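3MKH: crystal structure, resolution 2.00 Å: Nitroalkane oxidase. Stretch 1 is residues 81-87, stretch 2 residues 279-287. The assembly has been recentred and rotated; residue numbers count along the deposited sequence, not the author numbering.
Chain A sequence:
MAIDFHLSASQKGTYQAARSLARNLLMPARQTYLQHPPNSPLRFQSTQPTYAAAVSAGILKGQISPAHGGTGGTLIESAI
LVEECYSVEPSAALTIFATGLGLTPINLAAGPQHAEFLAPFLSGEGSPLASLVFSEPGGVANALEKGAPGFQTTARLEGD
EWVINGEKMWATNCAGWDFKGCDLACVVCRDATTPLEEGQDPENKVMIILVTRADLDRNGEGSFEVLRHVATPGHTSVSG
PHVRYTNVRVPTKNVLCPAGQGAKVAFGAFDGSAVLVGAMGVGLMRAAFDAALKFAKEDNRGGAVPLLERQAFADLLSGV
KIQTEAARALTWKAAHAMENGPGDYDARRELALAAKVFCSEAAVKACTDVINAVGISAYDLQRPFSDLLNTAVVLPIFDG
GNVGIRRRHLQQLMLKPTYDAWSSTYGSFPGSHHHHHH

Stretch 1 (81-87) LVEECYS
Stretch 2 279-287: AMGVGLMRA

How do the two backbones lie against each other? Both stretches are helical, with phi near -60° and psi mostly between -34° and -49°, psi relaxing to -26° at Y86 and -14° at S87. Each is held by i-to-i+4 bonds, such as S87 N to E83 O at 3.0 Å and A287 N to G283 O at 2.9 Å. Their N-to-C directions differ by 41° (signed crossing angle -41°), and the axes approach to 7.1 Å. In register, E83 sits opposite G283, their CA atoms 4.2 Å apart.

What lets the helices come so close? G283 has no side chain, and a CB there would point toward stretch 1, only 2.5 Å from E83 O and 3.0 Å from Y86 CB, both clashes. With the backbones this close, three CA-H...O contacts form along the interface: E83 CA to A279 O at 3.5 Å, G283 CA to E83 O at 3.4 Å, and S87 CA to G283 O at 3.3 Å. Small A287 continues the close fit, its CB 3.5 Å from S87 O.

How is the charge on R286 answered? E83 (chi1 and chi2 t, chi3 -15°) fits among A279, V282, G283 and R286, its CD 3.4 Å from V282 CG1. The R286 side chain (chi1 t, chi2 142°, chi3 p, chi4 81°) bends, and two carboxylates meet the edge of its planar guanidinium. R286 NE donates to E83 OE2 at 2.8 Å and 166°, while R286 NH2 donates to E84 OE1 at 2.9 Å and 157°; both pairs are salt bridges. E84 reaches this site with chi1 t, chi2 p and chi3 24°, although its CA-to-CB bond points away. S87 CB covers one guanidinium face. With chi1 p, S87 OG donates to E84 O at 2.8 Å; a water donates to S87 OG and E84 OE2, each 2.9 Å from its oxygen, and accepts a weak bond from R286 NH1 at 3.3 Å.

What fills the apolar side? Y86, with chi1 at -105° between wells and chi2 at 61°, offers a ring face to M280 (chi1 m, chi2 and chi3 t). M280 CG stands 3.9 Å from the Y86 ring centroid, just 2° off the normal, a CH-pi contact; M280 SD lies 4.2 Å from that centroid, adding a sulfur-aromatic one. V82 (chi1 t) packs CG1 3.5 Å from M280 CG and 4.0 Å from A279 CB. L284 (chi1 m, chi2 t) brings CD2 to 3.9 Å from Y86 CD2.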

# COMPACT_ATOMS: atom_id res chain seq x y z
N LEU A 81 3.40 25.46 15.76
CA LEU A 81 2.97 26.59 14.94
C LEU A 81 2.69 26.15 13.50
O LEU A 81 1.66 26.48 12.91
CB LEU A 81 4.03 27.69 14.97
CG LEU A 81 3.83 28.83 13.96
CD1 LEU A 81 2.59 29.63 14.30
CD2 LEU A 81 5.05 29.75 13.94
N VAL A 82 3.64 25.42 12.92
CA VAL A 82 3.54 25.01 11.52
C VAL A 82 2.32 24.11 11.26
O VAL A 82 1.63 24.27 10.24
CB VAL A 82 4.84 24.33 11.04
CG1 VAL A 82 4.63 23.70 9.68
CG2 VAL A 82 5.97 25.35 10.98
N GLU A 83 2.05 23.18 12.17
CA GLU A 83 0.90 22.29 12.02
C GLU A 83 -0.39 23.11 11.97
O GLU A 83 -1.24 22.92 11.09
CB GLU A 83 0.82 21.23 13.16
CG GLU A 83 -0.49 20.41 13.13
CD GLU A 83 -0.74 19.56 14.38
OE1 GLU A 83 0.20 19.35 15.17
OE2 GLU A 83 -1.90 19.10 14.58
N GLU A 84 -0.55 24.02 12.93
CA GLU A 84 -1.73 24.84 12.97
C GLU A 84 -1.87 25.69 11.69
O GLU A 84 -2.94 25.74 11.08
CB GLU A 84 -1.73 25.73 14.22
CG GLU A 84 -2.92 26.71 14.30
CD GLU A 84 -4.28 25.99 14.32
OE1 GLU A 84 -4.36 24.81 14.72
OE2 GLU A 84 -5.27 26.64 13.94
N CYS A 85 -0.79 26.34 11.27
CA CYS A 85 -0.86 27.20 10.08
C CYS A 85 -1.23 26.42 8.83
O CYS A 85 -2.08 26.86 8.05
CB CYS A 85 0.44 27.98 9.87
SG CYS A 85 0.72 29.21 11.12
N TYR A 86 -0.61 25.26 8.65
CA TYR A 86 -0.92 24.42 7.51
C TYR A 86 -2.32 23.81 7.53
O TYR A 86 -2.88 23.51 6.47
CB TYR A 86 0.15 23.33 7.29
CG TYR A 86 1.03 23.66 6.11
CD1 TYR A 86 1.79 24.82 6.12
CD2 TYR A 86 1.05 22.86 4.98
CE1 TYR A 86 2.58 25.17 5.05
CE2 TYR A 86 1.85 23.21 3.88
CZ TYR A 86 2.61 24.36 3.94
OH TYR A 86 3.41 24.74 2.89
N SER A 87 -2.89 23.65 8.71
CA SER A 87 -4.24 23.13 8.78
C SER A 87 -5.22 24.20 8.31
O SER A 87 -6.39 23.91 8.05
CB SER A 87 -4.59 22.68 10.20
OG SER A 87 -4.90 23.78 11.04
N ALA A 279 5.59 18.45 10.24
CA ALA A 279 4.49 19.19 10.83
C ALA A 279 3.51 19.73 9.78
O ALA A 279 2.30 19.79 10.03
CB ALA A 279 5.00 20.29 11.74
N MET A 280 4.01 20.10 8.60
CA MET A 280 3.11 20.52 7.51
C MET A 280 2.21 19.36 7.10
O MET A 280 1.01 19.54 6.82
CB MET A 280 3.89 20.98 6.27
CG MET A 280 4.83 22.13 6.52
SD MET A 280 5.76 22.53 5.02
CE MET A 280 6.56 24.02 5.56
N GLY A 281 2.81 18.18 7.02
CA GLY A 281 2.06 16.97 6.75
C GLY A 281 0.95 16.73 7.76
O GLY A 281 -0.20 16.46 7.38
N VAL A 282 1.28 16.84 9.05
CA VAL A 282 0.29 16.67 10.11
C VAL A 282 -0.85 17.66 9.97
O VAL A 282 -2.02 17.32 10.14
CB VAL A 282 0.92 16.82 11.53
CG1 VAL A 282 -0.15 16.68 12.62
CG2 VAL A 282 2.07 15.82 11.73
N GLY A 283 -0.50 18.91 9.66
CA GLY A 283 -1.51 19.96 9.51
C GLY A 283 -2.50 19.68 8.39
O GLY A 283 -3.70 19.87 8.54
N LEU A 284 -1.99 19.24 7.24
CA LEU A 284 -2.90 18.92 6.14
C LEU A 284 -3.76 17.70 6.47
O LEU A 284 -4.92 17.65 6.09
CB LEU A 284 -2.13 18.64 4.85
CG LEU A 284 -1.33 19.78 4.23
CD1 LEU A 284 -0.61 19.28 2.97
CD2 LEU A 284 -2.25 20.98 3.92
N MET A 285 -3.18 16.73 7.17
CA MET A 285 -3.92 15.52 7.53
C MET A 285 -5.04 15.87 8.49
O MET A 285 -6.18 15.43 8.31
CB MET A 285 -2.98 14.47 8.14
CG MET A 285 -1.96 13.95 7.13
SD MET A 285 -0.67 12.90 7.81
CE MET A 285 -1.62 11.41 8.14
N ARG A 286 -4.72 16.67 9.49
CA ARG A 286 -5.72 17.19 10.41
C ARG A 286 -6.82 17.93 9.65
O ARG A 286 -8.01 17.70 9.87
CB ARG A 286 -5.05 18.13 11.44
CG ARG A 286 -6.04 18.96 12.23
CD ARG A 286 -5.61 19.10 13.68
NE ARG A 286 -4.46 19.99 13.92
CZ ARG A 286 -4.55 21.31 13.99
NH1 ARG A 286 -5.72 21.91 13.78
NH2 ARG A 286 -3.47 22.04 14.26
N ALA A 287 -6.44 18.82 8.73
CA ALA A 287 -7.45 19.56 7.96
C ALA A 287 -8.33 18.62 7.13
O ALA A 287 -9.53 18.81 7.04
CB ALA A 287 -6.80 20.62 7.05
O HOH W 1 -7.12 24.72 12.69